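Local coordinates for protein beta-galactosidase BgaB (Bifidobacterium adolescentis, PDB 5VYM) that hydrolyses terminal beta-galactose residues from beta-galactosides, favouring beta-1,4-linked galactobiose and galactooligosaccharides, and whose trimerisation domain forms this chain, at residues Y56-Y61 with T77-D82; V69-A74 with G97-H102; I143-A148 with D155-R160; E171-L176 with T196-G201; A177-E182 with D190-V195. All coordinates share one frame; numbering follows the deposited sequence.

Contact 1: residues Y56-Y61 with T77-D82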
# COMPACT_ATOMS: atom_id res chain seq x y z
N TYR B 56 13.49 -16.65 -1.93
CA TYR B 56 13.21 -17.64 -0.90
C TYR B 56 12.09 -17.16 0.02
O TYR B 56 11.67 -16.00 -0.00
CB TYR B 56 14.47 -17.96 -0.10
CG TYR B 56 15.47 -18.83 -0.83
CD1 TYR B 56 16.64 -19.24 -0.21
CD2 TYR B 56 15.24 -19.24 -2.13
CE1 TYR B 56 17.56 -20.03 -0.87
CE2 TYR B 56 16.16 -20.03 -2.80
CZ TYR B 56 17.32 -20.42 -2.17
OH TYR B 56 18.23 -21.21 -2.83
N ASP B 57 11.61 -18.08 0.86
CA ASP B 57 10.52 -17.81 1.79
C ASP B 57 11.11 -17.21 3.06
O ASP B 57 11.57 -17.93 3.95
CB ASP B 57 9.74 -19.09 2.09
CG ASP B 57 8.58 -18.87 3.04
OD1 ASP B 57 8.21 -17.70 3.28
OD2 ASP B 57 8.03 -19.87 3.54
N TRP B 58 11.08 -15.88 3.16
CA TRP B 58 11.54 -15.17 4.34
C TRP B 58 10.39 -14.67 5.20
O TRP B 58 10.57 -13.73 5.99
CB TRP B 58 12.46 -14.01 3.95
CG TRP B 58 12.07 -13.34 2.67
CD1 TRP B 58 12.66 -13.51 1.45
CD2 TRP B 58 11.00 -12.41 2.47
NE1 TRP B 58 12.03 -12.73 0.51
CE2 TRP B 58 11.01 -12.04 1.11
CE3 TRP B 58 10.04 -11.84 3.31
CZ2 TRP B 58 10.10 -11.14 0.57
CZ3 TRP B 58 9.14 -10.94 2.78
CH2 TRP B 58 9.17 -10.60 1.42
N SER B 59 9.21 -15.27 5.07
CA SER B 59 8.05 -14.82 5.83
C SER B 59 8.19 -15.08 7.33
O SER B 59 7.51 -14.43 8.12
CB SER B 59 6.78 -15.51 5.31
OG SER B 59 6.87 -16.91 5.47
N SER B 60 9.06 -16.01 7.72
CA SER B 60 9.25 -16.33 9.13
C SER B 60 10.17 -15.35 9.85
O SER B 60 10.24 -15.39 11.08
CB SER B 60 9.79 -17.76 9.28
OG SER B 60 10.99 -17.92 8.54
N TYR B 61 10.88 -14.49 9.13
CA TYR B 61 11.71 -13.49 9.77
C TYR B 61 10.85 -12.36 10.33
O TYR B 61 9.69 -12.18 9.95
CB TYR B 61 12.74 -12.93 8.78
CG TYR B 61 13.87 -13.87 8.46
CD1 TYR B 61 13.74 -14.83 7.46
CD2 TYR B 61 15.07 -13.82 9.15
CE1 TYR B 61 14.77 -15.69 7.16
CE2 TYR B 61 16.11 -14.68 8.86
CZ TYR B 61 15.95 -15.62 7.86
OH TYR B 61 16.98 -16.48 7.57
N THR B 77 7.18 -6.84 -4.68
CA THR B 77 6.70 -5.70 -3.90
C THR B 77 5.44 -6.08 -3.13
O THR B 77 5.24 -5.65 -1.98
CB THR B 77 6.43 -4.50 -4.81
OG1 THR B 77 7.60 -4.23 -5.59
CG2 THR B 77 6.09 -3.27 -3.99
N GLN B 78 4.57 -6.89 -3.74
CA GLN B 78 3.38 -7.38 -3.04
C GLN B 78 3.75 -8.29 -1.88
O GLN B 78 3.09 -8.27 -0.84
CB GLN B 78 2.46 -8.10 -4.03
CG GLN B 78 1.16 -8.60 -3.42
CD GLN B 78 0.28 -7.47 -2.92
OE1 GLN B 78 0.06 -6.48 -3.62
NE2 GLN B 78 -0.22 -7.61 -1.70
N ARG B 79 4.81 -9.10 -2.04
CA ARG B 79 5.24 -9.96 -0.94
C ARG B 79 5.71 -9.14 0.25
O ARG B 79 5.45 -9.51 1.40
CB ARG B 79 6.36 -10.89 -1.42
CG ARG B 79 5.91 -11.96 -2.40
CD ARG B 79 7.11 -12.75 -2.92
NE ARG B 79 7.78 -13.48 -1.85
CZ ARG B 79 9.06 -13.85 -1.89
NH1 ARG B 79 9.81 -13.53 -2.94
NH2 ARG B 79 9.59 -14.51 -0.87
N LEU B 80 6.39 -8.02 -0.00
CA LEU B 80 6.80 -7.14 1.08
C LEU B 80 5.59 -6.50 1.76
O LEU B 80 5.54 -6.40 2.99
CB LEU B 80 7.75 -6.06 0.56
CG LEU B 80 9.12 -6.51 0.08
CD1 LEU B 80 9.85 -5.35 -0.58
CD2 LEU B 80 9.94 -7.06 1.23
N ALA B 81 4.60 -6.07 0.97
CA ALA B 81 3.41 -5.46 1.54
C ALA B 81 2.63 -6.45 2.39
O ALA B 81 2.18 -6.11 3.49
CB ALA B 81 2.53 -4.89 0.43
N ASP B 82 2.47 -7.68 1.90
CA ASP B 82 1.83 -8.71 2.71
C ASP B 82 2.63 -9.00 3.97
O ASP B 82 2.06 -9.16 5.06
CB ASP B 82 1.64 -9.99 1.89
CG ASP B 82 0.57 -9.86 0.82
OD1 ASP B 82 -0.50 -9.29 1.12
OD2 ASP B 82 0.80 -10.32 -0.32
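The indole of Trp58 covers one face of the Arg79 guanidinium, its CZ2 lying 3.7 Å above the guanidinium plane and displaced toward the rim, with the two planes 26° apart; Arg79 NH2 stands 3.2 Å above the Trp58 ring plane, also offset toward the rim. At the guanidinium edge, NH2 of Arg79 donates to the carbonyl O of Tyr56 at 2.7 Å. The acceptor is nearly in the guanidinium plane, but the donor sits above the carbonyl plane and the bond is bent to 137°. NH2 also comes within 3.3 Å of Trp58 NE1, two donors that cannot bond to each other; NE1 and Arg79 NH1 both turn to the carbonyl of Leu54, and NH1 forms a salt bridge with Asp76. Farther along the indole, CH2 of Trp58 touches CD2 of Leu80 at 3.6 Å. Trp58 opens a type I turn, and just before it Asp57 OD1 accepts from Ser59 N, an Asx turn, and also from Ser59 OG. The contact lays the loop between strands 50-53 and 63-66 of the parallel sheet against helix 74-85. The two carbonyls and Asp76 would probably balance the charge of Arg79, while the indole packs on one face.

Contact 2: residues V69-A74 with G97-H102; sequences VLILSA and GLIDEH
Ile71 and Ile99 meet where their backbones form a single bridge between two loops. CD1 of Ile71 rests 3.6 Å from CB of Ile99, and its CG2, anti to the backbone N, packs 3.3 Å from the carbonyl O of Asp100. Backbone bonds flank this pair: Leu72 N donates to Ile99 O at 2.8 Å, Ile99 N to Leu70 O at 2.9 Å, and Gly97 N to Val69 O at 2.8 Å. Leu70 and Leu98 add a methyl contact, CD2 to CD1 at 3.9 Å. Cutting Ile71 back to an alanine would probably open a gap beside Ile99 and the Asp100 carbonyl. CB of Ser73 lies 3.4 Å from OE1 of Glu101, and one water accepts from Ala74 N and donates to Glu101 OE1 at 2.6 Å. In the next shell, Ser15 OG bonds Ile71 N, Trp106 NE1 bonds Leu72 O, and Asp100 OD1 is taken by His104 N, while Ser73 is the N-cap of helix 74-85, its OG bonded to Asp76 N. The contact joins the loop from strand 63-66 of the parallel sheet into that helix to the loop after edge strand 89-93. Glu101, beside the helix start, would probably interact favourably with its dipole.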
# COMPACT_ATOMS: atom_id res chain seq x y z
N VAL B 69 18.29 -3.00 -3.73
CA VAL B 69 17.56 -4.02 -4.49
C VAL B 69 16.91 -3.27 -5.65
O VAL B 69 15.73 -2.92 -5.63
CB VAL B 69 16.56 -4.79 -3.63
CG1 VAL B 69 15.84 -5.84 -4.46
CG2 VAL B 69 17.27 -5.44 -2.45
N LEU B 70 17.71 -3.01 -6.68
CA LEU B 70 17.27 -2.16 -7.78
C LEU B 70 16.09 -2.77 -8.53
O LEU B 70 15.16 -2.07 -8.92
CB LEU B 70 18.43 -1.89 -8.74
CG LEU B 70 19.55 -1.00 -8.22
CD1 LEU B 70 20.90 -1.58 -8.61
CD2 LEU B 70 19.40 0.41 -8.75
N ILE B 71 16.12 -4.09 -8.73
CA ILE B 71 15.09 -4.79 -9.48
C ILE B 71 14.08 -5.34 -8.49
O ILE B 71 14.42 -6.19 -7.65
CB ILE B 71 15.68 -5.91 -10.34
CG1 ILE B 71 16.94 -5.43 -11.07
CG2 ILE B 71 14.65 -6.41 -11.34
CD1 ILE B 71 16.69 -4.35 -12.09
N LEU B 72 12.84 -4.86 -8.57
CA LEU B 72 11.74 -5.37 -7.77
C LEU B 72 10.54 -5.57 -8.67
O LEU B 72 10.00 -4.60 -9.22
CB LEU B 72 11.39 -4.41 -6.62
CG LEU B 72 11.96 -4.72 -5.24
CD1 LEU B 72 11.32 -3.83 -4.19
CD2 LEU B 72 11.78 -6.19 -4.89
N SER B 73 10.12 -6.82 -8.84
CA SER B 73 8.91 -7.11 -9.58
C SER B 73 7.69 -6.64 -8.79
O SER B 73 7.77 -6.34 -7.59
CB SER B 73 8.81 -8.60 -9.89
OG SER B 73 8.82 -9.36 -8.69
N ALA B 74 6.55 -6.58 -9.47
CA ALA B 74 5.31 -6.26 -8.78
C ALA B 74 4.97 -7.33 -7.75
O ALA B 74 4.53 -7.01 -6.64
CB ALA B 74 4.17 -6.10 -9.79
N GLY B 97 14.05 -0.73 -5.53
CA GLY B 97 12.75 -0.66 -6.17
C GLY B 97 12.63 0.35 -7.28
O GLY B 97 11.58 0.97 -7.44
N LEU B 98 13.69 0.53 -8.07
CA LEU B 98 13.67 1.50 -9.16
C LEU B 98 13.28 0.88 -10.50
O LEU B 98 12.75 1.58 -11.36
CB LEU B 98 15.05 2.16 -9.30
CG LEU B 98 15.66 2.75 -8.03
CD1 LEU B 98 16.96 3.48 -8.36
CD2 LEU B 98 14.68 3.68 -7.33
N ILE B 99 13.54 -0.42 -10.68
CA ILE B 99 13.36 -1.08 -11.96
C ILE B 99 12.55 -2.35 -11.76
O ILE B 99 12.66 -3.02 -10.72
CB ILE B 99 14.73 -1.39 -12.62
CG1 ILE B 99 15.61 -0.14 -12.64
CG2 ILE B 99 14.55 -1.90 -14.02
CD1 ILE B 99 16.99 -0.37 -13.23
N ASP B 100 11.72 -2.69 -12.74
CA ASP B 100 10.88 -3.87 -12.66
C ASP B 100 11.63 -5.09 -13.19
O ASP B 100 12.78 -5.01 -13.62
CB ASP B 100 9.56 -3.65 -13.42
CG ASP B 100 9.73 -3.68 -14.93
OD1 ASP B 100 10.85 -3.44 -15.42
OD2 ASP B 100 8.73 -3.94 -15.63
N GLU B 101 10.96 -6.25 -13.18
CA GLU B 101 11.61 -7.50 -13.54
C GLU B 101 11.96 -7.58 -15.02
O GLU B 101 12.81 -8.39 -15.40
CB GLU B 101 10.74 -8.69 -13.15
CG GLU B 101 9.50 -8.90 -14.02
CD GLU B 101 8.36 -7.95 -13.67
OE1 GLU B 101 8.56 -7.04 -12.85
OE2 GLU B 101 7.26 -8.13 -14.23
N HIS B 102 11.32 -6.77 -15.86
CA HIS B 102 11.66 -6.70 -17.28
C HIS B 102 12.73 -5.66 -17.57
O HIS B 102 12.93 -5.30 -18.73
CB HIS B 102 10.41 -6.40 -18.10
CG HIS B 102 9.37 -7.47 -18.03
ND1 HIS B 102 9.30 -8.51 -18.93
CD2 HIS B 102 8.35 -7.67 -17.15
CE1 HIS B 102 8.29 -9.30 -18.61
NE2 HIS B 102 7.70 -8.81 -17.53
O HOH W 1 6.16 -6.15 -12.58

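Contact 3: residues I143-A148 with D155-R160; sequences IRLSSA and DGTTTR
Asp155 holds the turn end of this hairpin through OD1, which accepts from the backbone N of Ser147 at 2.9 Å. The bond is nearly straight (165°) and arrives on the syn side of the carboxylate, though 33° out of its plane. Ser146 OG adds a weak bond to the same OD1 at 3.3 Å. Replacing Asp155 with an alanine would probably leave the Ser147 N-H without this mate and the Ser146 hydroxyl freer to turn. Beyond this side-chain link the backbones take over: Leu145 N donates to Thr157 O at 2.9 Å, and Ile143 and Thr159 form an antiparallel hydrogen-bonded pair, with Arg144 and Thr158 the adjacent non-hydrogen-bonded one. Packing follows on both faces. On that of Ile143 and Thr159, CD1 of Leu145 meets CG2 of Thr159 at 3.7 Å. CB of Leu145 is also 3.3 Å from OG1 of Thr157, a hydroxyl bonded to Leu154 O. On the other face, CG of Arg144 lies 4.1 Å from CG2 of Thr158, while the guanidinium reaches a salt bridge with Glu183. Strands 143-147 and 158-163 so form a beta hairpin at one edge of the antiparallel sheet. With a carboxylate oxygen in place of a backbone carbonyl as acceptor for Ser147 N, the ladder of bonds is carried on past the paired strands toward the turn.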
# COMPACT_ATOMS: atom_id res chain seq x y z
N ILE B 143 -24.96 -9.10 -16.71
CA ILE B 143 -24.02 -10.20 -16.47
C ILE B 143 -24.38 -10.86 -15.14
O ILE B 143 -24.74 -10.17 -14.18
CB ILE B 143 -22.56 -9.70 -16.46
CG1 ILE B 143 -22.16 -9.20 -17.85
CG2 ILE B 143 -21.61 -10.79 -15.99
CD1 ILE B 143 -20.69 -8.85 -17.96
N ARG B 144 -24.28 -12.18 -15.10
CA ARG B 144 -24.55 -12.93 -13.88
C ARG B 144 -23.29 -13.08 -13.04
O ARG B 144 -22.16 -12.94 -13.52
CB ARG B 144 -25.10 -14.32 -14.20
CG ARG B 144 -26.35 -14.34 -15.06
CD ARG B 144 -26.92 -15.74 -15.13
NE ARG B 144 -27.72 -15.95 -16.33
CZ ARG B 144 -27.24 -16.44 -17.47
NH1 ARG B 144 -25.95 -16.77 -17.56
NH2 ARG B 144 -28.03 -16.60 -18.52
N LEU B 145 -23.50 -13.36 -11.75
CA LEU B 145 -22.42 -13.63 -10.81
C LEU B 145 -22.49 -15.07 -10.34
O LEU B 145 -23.56 -15.68 -10.32
CB LEU B 145 -22.49 -12.69 -9.60
CG LEU B 145 -21.96 -11.26 -9.72
CD1 LEU B 145 -22.84 -10.40 -10.62
CD2 LEU B 145 -21.84 -10.63 -8.34
N SER B 146 -21.34 -15.61 -9.96
CA SER B 146 -21.26 -16.95 -9.39
C SER B 146 -20.32 -16.92 -8.20
O SER B 146 -19.27 -16.28 -8.24
CB SER B 146 -20.77 -17.98 -10.42
OG SER B 146 -20.75 -19.28 -9.87
N SER B 147 -20.71 -17.62 -7.13
CA SER B 147 -19.92 -17.63 -5.91
C SER B 147 -18.65 -18.46 -6.13
O SER B 147 -18.72 -19.62 -6.54
CB SER B 147 -20.73 -18.19 -4.75
OG SER B 147 -21.77 -17.30 -4.38
N ALA B 148 -17.49 -17.85 -5.84
CA ALA B 148 -16.23 -18.56 -5.99
C ALA B 148 -15.95 -19.50 -4.83
O ALA B 148 -15.07 -20.36 -4.95
CB ALA B 148 -15.08 -17.56 -6.14
N ASP B 155 -25.12 -16.74 -6.11
CA ASP B 155 -25.50 -17.39 -7.36
C ASP B 155 -26.84 -16.86 -7.86
O ASP B 155 -27.75 -16.58 -7.07
CB ASP B 155 -25.57 -18.90 -7.18
CG ASP B 155 -24.20 -19.55 -7.15
OD1 ASP B 155 -23.24 -18.95 -7.69
OD2 ASP B 155 -24.07 -20.66 -6.60
N GLY B 156 -26.95 -16.71 -9.18
CA GLY B 156 -28.15 -16.19 -9.79
C GLY B 156 -28.29 -14.69 -9.78
O GLY B 156 -29.16 -14.16 -10.49
N THR B 157 -27.47 -13.97 -9.02
CA THR B 157 -27.53 -12.52 -9.01
C THR B 157 -26.97 -11.96 -10.31
O THR B 157 -26.15 -12.59 -10.99
CB THR B 157 -26.75 -11.96 -7.81
OG1 THR B 157 -25.37 -12.32 -7.93
CG2 THR B 157 -27.31 -12.52 -6.51
N THR B 158 -27.42 -10.76 -10.66
CA THR B 158 -27.03 -10.11 -11.90
C THR B 158 -26.54 -8.69 -11.61
O THR B 158 -26.63 -8.20 -10.48
CB THR B 158 -28.19 -10.07 -12.91
OG1 THR B 158 -29.30 -9.37 -12.34
CG2 THR B 158 -28.62 -11.48 -13.29
N THR B 159 -26.02 -8.04 -12.65
CA THR B 159 -25.55 -6.67 -12.53
C THR B 159 -25.60 -6.01 -13.89
O THR B 159 -25.36 -6.65 -14.92
CB THR B 159 -24.13 -6.61 -11.95
OG1 THR B 159 -23.67 -5.25 -11.93
CG2 THR B 159 -23.17 -7.45 -12.79
N ARG B 160 -25.95 -4.72 -13.91
CA ARG B 160 -25.93 -3.91 -15.12
C ARG B 160 -24.87 -2.82 -15.07
O ARG B 160 -24.89 -1.90 -15.90
CB ARG B 160 -27.31 -3.31 -15.37
CG ARG B 160 -28.36 -4.32 -15.80
CD ARG B 160 -29.72 -4.02 -15.19
NE ARG B 160 -29.65 -3.98 -13.73
CZ ARG B 160 -29.73 -5.05 -12.95
NH1 ARG B 160 -29.89 -6.26 -13.48
NH2 ARG B 160 -29.66 -4.92 -11.63

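Contact 4: residues E171-L176 with T196-G201; sequences EHAQVL and TRNPYG
Gln174 and Arg197 lie side by side and point the same way, their amide and guanidinium planes 63° apart. Both chains are extended, and the guanidinium presents its edge so that NE and NH2 converge on the single oxygen OE1 of Gln174, NE at 3.1 Å and NH2 at 3.2 Å. OE1 lies almost in the guanidinium plane, yet both donors stand above the amide plane, on the same face of it. Leu176 approaches Arg197 at about a right angle and lays CD2 over one face of the guanidinium, 3.8 Å from NE. The remaining terminal nitrogen, NH1, bonds to Tyr206 OH on the neighbouring strand 203-208. Beneath these side chains the backbones of Gln174 and Arg197 make an antiparallel hydrogen-bonded pair, Gln174 N donating to Arg197 O at 2.8 Å with an angle of 174°. It joins strands 174-180 and 193-200 in the five-stranded antiparallel sheet. Across the strands on the opposite face, CG2 of Val175 meets CG2 of Thr196 at 4.1 Å. Toward the start of strand 174-180 the pairing gives way to looser contacts, with CB of His172 against CG of Pro199 at 3.6 Å. A water accepts from His172 N and donates to Asn198 OD1 at 2.8 Å. The amide nitrogen of Asn198 points elsewhere, bonding to the carbonyl of Met121 of the second subunit, while Ala173 packs on Gly123 of that subunit.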
# COMPACT_ATOMS: atom_id res chain seq x y z
N GLU B 171 -1.54 -12.21 -1.48
CA GLU B 171 -1.38 -13.65 -1.27
C GLU B 171 -2.58 -14.24 -0.54
O GLU B 171 -3.02 -15.35 -0.84
CB GLU B 171 -0.10 -13.94 -0.49
CG GLU B 171 1.16 -13.40 -1.13
CD GLU B 171 2.36 -13.52 -0.21
OE1 GLU B 171 2.24 -14.21 0.83
OE2 GLU B 171 3.41 -12.93 -0.51
N HIS B 172 -3.11 -13.50 0.43
CA HIS B 172 -4.21 -13.97 1.27
C HIS B 172 -5.55 -13.40 0.86
O HIS B 172 -6.53 -13.56 1.59
CB HIS B 172 -3.91 -13.65 2.73
CG HIS B 172 -2.56 -14.09 3.19
ND1 HIS B 172 -1.42 -13.35 2.94
CD2 HIS B 172 -2.16 -15.19 3.86
CE1 HIS B 172 -0.37 -13.98 3.45
NE2 HIS B 172 -0.79 -15.10 4.01
N ALA B 173 -5.63 -12.73 -0.29
CA ALA B 173 -6.90 -12.21 -0.76
C ALA B 173 -7.77 -13.35 -1.28
O ALA B 173 -7.29 -14.22 -2.02
CB ALA B 173 -6.68 -11.16 -1.85
N GLN B 174 -9.04 -13.35 -0.89
CA GLN B 174 -9.97 -14.41 -1.24
C GLN B 174 -11.05 -13.87 -2.15
O GLN B 174 -11.65 -12.83 -1.86
CB GLN B 174 -10.59 -15.02 0.02
CG GLN B 174 -11.67 -16.05 -0.25
CD GLN B 174 -12.30 -16.57 1.03
OE1 GLN B 174 -11.99 -16.10 2.12
NE2 GLN B 174 -13.19 -17.55 0.89
N VAL B 175 -11.30 -14.57 -3.25
CA VAL B 175 -12.39 -14.21 -4.15
C VAL B 175 -13.68 -14.84 -3.64
O VAL B 175 -13.72 -16.04 -3.35
CB VAL B 175 -12.09 -14.66 -5.59
CG1 VAL B 175 -13.24 -14.29 -6.51
CG2 VAL B 175 -10.80 -14.02 -6.07
N LEU B 176 -14.73 -14.04 -3.52
CA LEU B 176 -16.02 -14.53 -3.06
C LEU B 176 -17.03 -14.71 -4.18
O LEU B 176 -17.94 -15.54 -4.06
CB LEU B 176 -16.60 -13.57 -2.01
CG LEU B 176 -15.79 -13.44 -0.72
CD1 LEU B 176 -16.47 -12.49 0.25
CD2 LEU B 176 -15.59 -14.81 -0.07
N THR B 196 -14.36 -9.61 -3.49
CA THR B 196 -13.17 -10.14 -2.84
C THR B 196 -13.06 -9.57 -1.43
O THR B 196 -13.64 -8.53 -1.12
CB THR B 196 -11.88 -9.79 -3.60
OG1 THR B 196 -11.64 -8.38 -3.52
CG2 THR B 196 -11.98 -10.21 -5.07
N ARG B 197 -12.30 -10.27 -0.59
CA ARG B 197 -11.94 -9.77 0.73
C ARG B 197 -10.48 -10.09 0.98
O ARG B 197 -9.96 -11.10 0.50
CB ARG B 197 -12.82 -10.37 1.84
CG ARG B 197 -12.73 -11.88 1.99
CD ARG B 197 -13.75 -12.37 3.00
NE ARG B 197 -13.81 -13.82 3.09
CZ ARG B 197 -14.75 -14.50 3.74
NH1 ARG B 197 -15.72 -13.84 4.37
NH2 ARG B 197 -14.73 -15.82 3.77
N ASN B 198 -9.81 -9.21 1.73
CA ASN B 198 -8.38 -9.32 1.95
C ASN B 198 -8.07 -8.94 3.40
O ASN B 198 -8.55 -7.90 3.88
CB ASN B 198 -7.61 -8.41 0.98
CG ASN B 198 -6.11 -8.49 1.17
OD1 ASN B 198 -5.54 -9.58 1.30
ND2 ASN B 198 -5.45 -7.34 1.19
N PRO B 199 -7.29 -9.74 4.11
CA PRO B 199 -6.88 -9.35 5.46
C PRO B 199 -5.85 -8.22 5.42
O PRO B 199 -4.94 -8.22 4.59
CB PRO B 199 -6.27 -10.63 6.04
CG PRO B 199 -5.82 -11.40 4.85
CD PRO B 199 -6.82 -11.10 3.77
N TYR B 200 -6.03 -7.25 6.31
CA TYR B 200 -5.13 -6.11 6.42
C TYR B 200 -4.90 -5.85 7.90
O TYR B 200 -5.80 -5.34 8.58
CB TYR B 200 -5.70 -4.88 5.72
CG TYR B 200 -4.73 -3.72 5.63
CD1 TYR B 200 -3.82 -3.63 4.58
CD2 TYR B 200 -4.74 -2.71 6.58
CE1 TYR B 200 -2.94 -2.58 4.49
CE2 TYR B 200 -3.86 -1.65 6.50
CZ TYR B 200 -2.96 -1.58 5.45
OH TYR B 200 -2.08 -0.53 5.36
N GLY B 201 -3.72 -6.20 8.40
CA GLY B 201 -3.47 -6.09 9.83
C GLY B 201 -4.38 -7.04 10.58
O GLY B 201 -4.53 -8.22 10.22
O HOH W 2 -3.01 -10.66 0.94

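Contact 5: residues A177-E182 with D190-V195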
# COMPACT_ATOMS: atom_id res chain seq x y z
N ALA B 177 -16.89 -13.96 -5.28
CA ALA B 177 -17.80 -14.08 -6.40
C ALA B 177 -17.07 -13.68 -7.68
O ALA B 177 -16.20 -12.81 -7.67
CB ALA B 177 -19.06 -13.22 -6.22
N THR B 178 -17.44 -14.34 -8.77
CA THR B 178 -16.90 -14.04 -10.09
C THR B 178 -18.05 -13.87 -11.07
O THR B 178 -19.17 -14.32 -10.83
CB THR B 178 -15.96 -15.14 -10.60
OG1 THR B 178 -16.62 -16.41 -10.50
CG2 THR B 178 -14.68 -15.17 -9.79
N TYR B 179 -17.76 -13.20 -12.18
CA TYR B 179 -18.72 -13.10 -13.27
C TYR B 179 -18.68 -14.39 -14.09
O TYR B 179 -17.60 -14.86 -14.47
CB TYR B 179 -18.41 -11.89 -14.16
CG TYR B 179 -18.34 -10.59 -13.40
CD1 TYR B 179 -19.47 -10.03 -12.83
CD2 TYR B 179 -17.13 -9.91 -13.27
CE1 TYR B 179 -19.41 -8.83 -12.14
CE2 TYR B 179 -17.06 -8.71 -12.58
CZ TYR B 179 -18.20 -8.18 -12.02
OH TYR B 179 -18.13 -6.99 -11.34
N ALA B 180 -19.85 -14.96 -14.35
CA ALA B 180 -19.96 -16.21 -15.07
C ALA B 180 -21.18 -16.16 -15.99
O ALA B 180 -22.04 -15.29 -15.86
CB ALA B 180 -20.05 -17.41 -14.11
N GLY B 181 -21.23 -17.10 -16.91
CA GLY B 181 -22.33 -17.21 -17.86
C GLY B 181 -21.91 -16.82 -19.26
O GLY B 181 -20.79 -16.38 -19.52
N GLU B 182 -22.85 -17.00 -20.19
CA GLU B 182 -22.58 -16.71 -21.59
C GLU B 182 -22.36 -15.21 -21.81
O GLU B 182 -21.51 -14.82 -22.62
CB GLU B 182 -23.73 -17.21 -22.46
CG GLU B 182 -23.86 -18.73 -22.51
CD GLU B 182 -25.07 -19.19 -23.29
OE1 GLU B 182 -25.75 -20.13 -22.83
OE2 GLU B 182 -25.35 -18.60 -24.35
N ASP B 190 -15.67 -13.99 -17.83
CA ASP B 190 -15.94 -15.28 -17.19
C ASP B 190 -14.73 -15.66 -16.35
O ASP B 190 -13.71 -16.13 -16.88
CB ASP B 190 -16.26 -16.34 -18.24
CG ASP B 190 -16.90 -17.58 -17.64
OD1 ASP B 190 -16.32 -18.16 -16.69
OD2 ASP B 190 -17.99 -17.98 -18.11
N GLY B 191 -14.82 -15.45 -15.04
CA GLY B 191 -13.73 -15.70 -14.12
C GLY B 191 -13.19 -14.45 -13.45
O GLY B 191 -12.41 -14.58 -12.49
N THR B 192 -13.56 -13.26 -13.93
CA THR B 192 -13.07 -12.03 -13.33
C THR B 192 -13.66 -11.84 -11.94
O THR B 192 -14.84 -12.12 -11.70
CB THR B 192 -13.43 -10.84 -14.22
OG1 THR B 192 -12.87 -11.04 -15.53
CG2 THR B 192 -12.88 -9.54 -13.64
N ALA B 193 -12.83 -11.35 -11.01
CA ALA B 193 -13.26 -11.17 -9.63
C ALA B 193 -14.33 -10.09 -9.53
O ALA B 193 -14.15 -8.97 -10.04
CB ALA B 193 -12.07 -10.82 -8.75
N ALA B 194 -15.44 -10.41 -8.87
CA ALA B 194 -16.52 -9.47 -8.62
C ALA B 194 -16.61 -9.04 -7.16
O ALA B 194 -16.86 -7.86 -6.89
CB ALA B 194 -17.86 -10.07 -9.05
N VAL B 195 -16.40 -9.96 -6.23
CA VAL B 195 -16.41 -9.67 -4.80
C VAL B 195 -15.21 -10.37 -4.17
O VAL B 195 -15.06 -11.59 -4.31
CB VAL B 195 -17.70 -10.12 -4.10
CG1 VAL B 195 -17.62 -9.86 -2.61
CG2 VAL B 195 -18.91 -9.42 -4.71
O HOH W 3 -15.58 -6.24 -11.11
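Ala177 faces both Ala194 and Val195 in a classic beta bulge, its carbonyl O accepting from Ala194 N at 2.8 Å and from Val195 N at 3.2 Å, both donors on the same face of the carbonyl plane. Past the bulge the register has moved by one residue, and the pairing continues with Tyr179 N donating to Thr192 O and Gly191 N to Tyr179 O. Tyr179 gives up more surface to the contact than any other residue. Its CG is anti to the carbonyl carbon, beside the backbone N, and the ring beyond it reaches Ala194, whose CB lies over one face, 3.8 Å from the ring centroid and 20° off the normal, a CH-pi contact. At the ring edge, in its plane, sits CB of Thr192, 3.9 Å from Tyr179 CD2. The phenol OH is 2.7 Å from an ordered water. Strands 174-180 and 193-200 run antiparallel here as neighbours in the five-stranded sheet, and the second turns a corner at Ala194 and Val195, where the bulge lies. Tyr179 also touches Ile143 and Leu145 of strand 143-147, so the ring ties three strands together. Ala177 and Val195 bring CB to CB at 4.0 Å, and both pack on Leu154. Thr178 instead sets CG2 3.6 Å from Gly191 O, while its OG1 makes a weak bond to Ser146 O. Gly191 and Gly181 both have positive phi; at these backbone angles a CB would crowd the preceding carbonyl O. Gly181 stands at the N-cap position of helix 182-186.

In the fold
From the N terminus, contact 1 closes the loop from 56-61 to helix 74-85, and contact 2 opens inside it at 69-74 and closes beyond it at 97-102, so the two cross; Leu80 and Leu72 touch between them. Both belong to the half built on the parallel sheet. Contact 3 follows in series as a hairpin. Contact 4 then spans from 171-176 to 196-201, and contact 5 is nested within its loop, on the same two strands. Strand 143-147 pairs with strand 174-180, joining contact 3 to both. The halves meet where Asp82 of contact 1 probably bonds the backbone of Glu171 in contact 4.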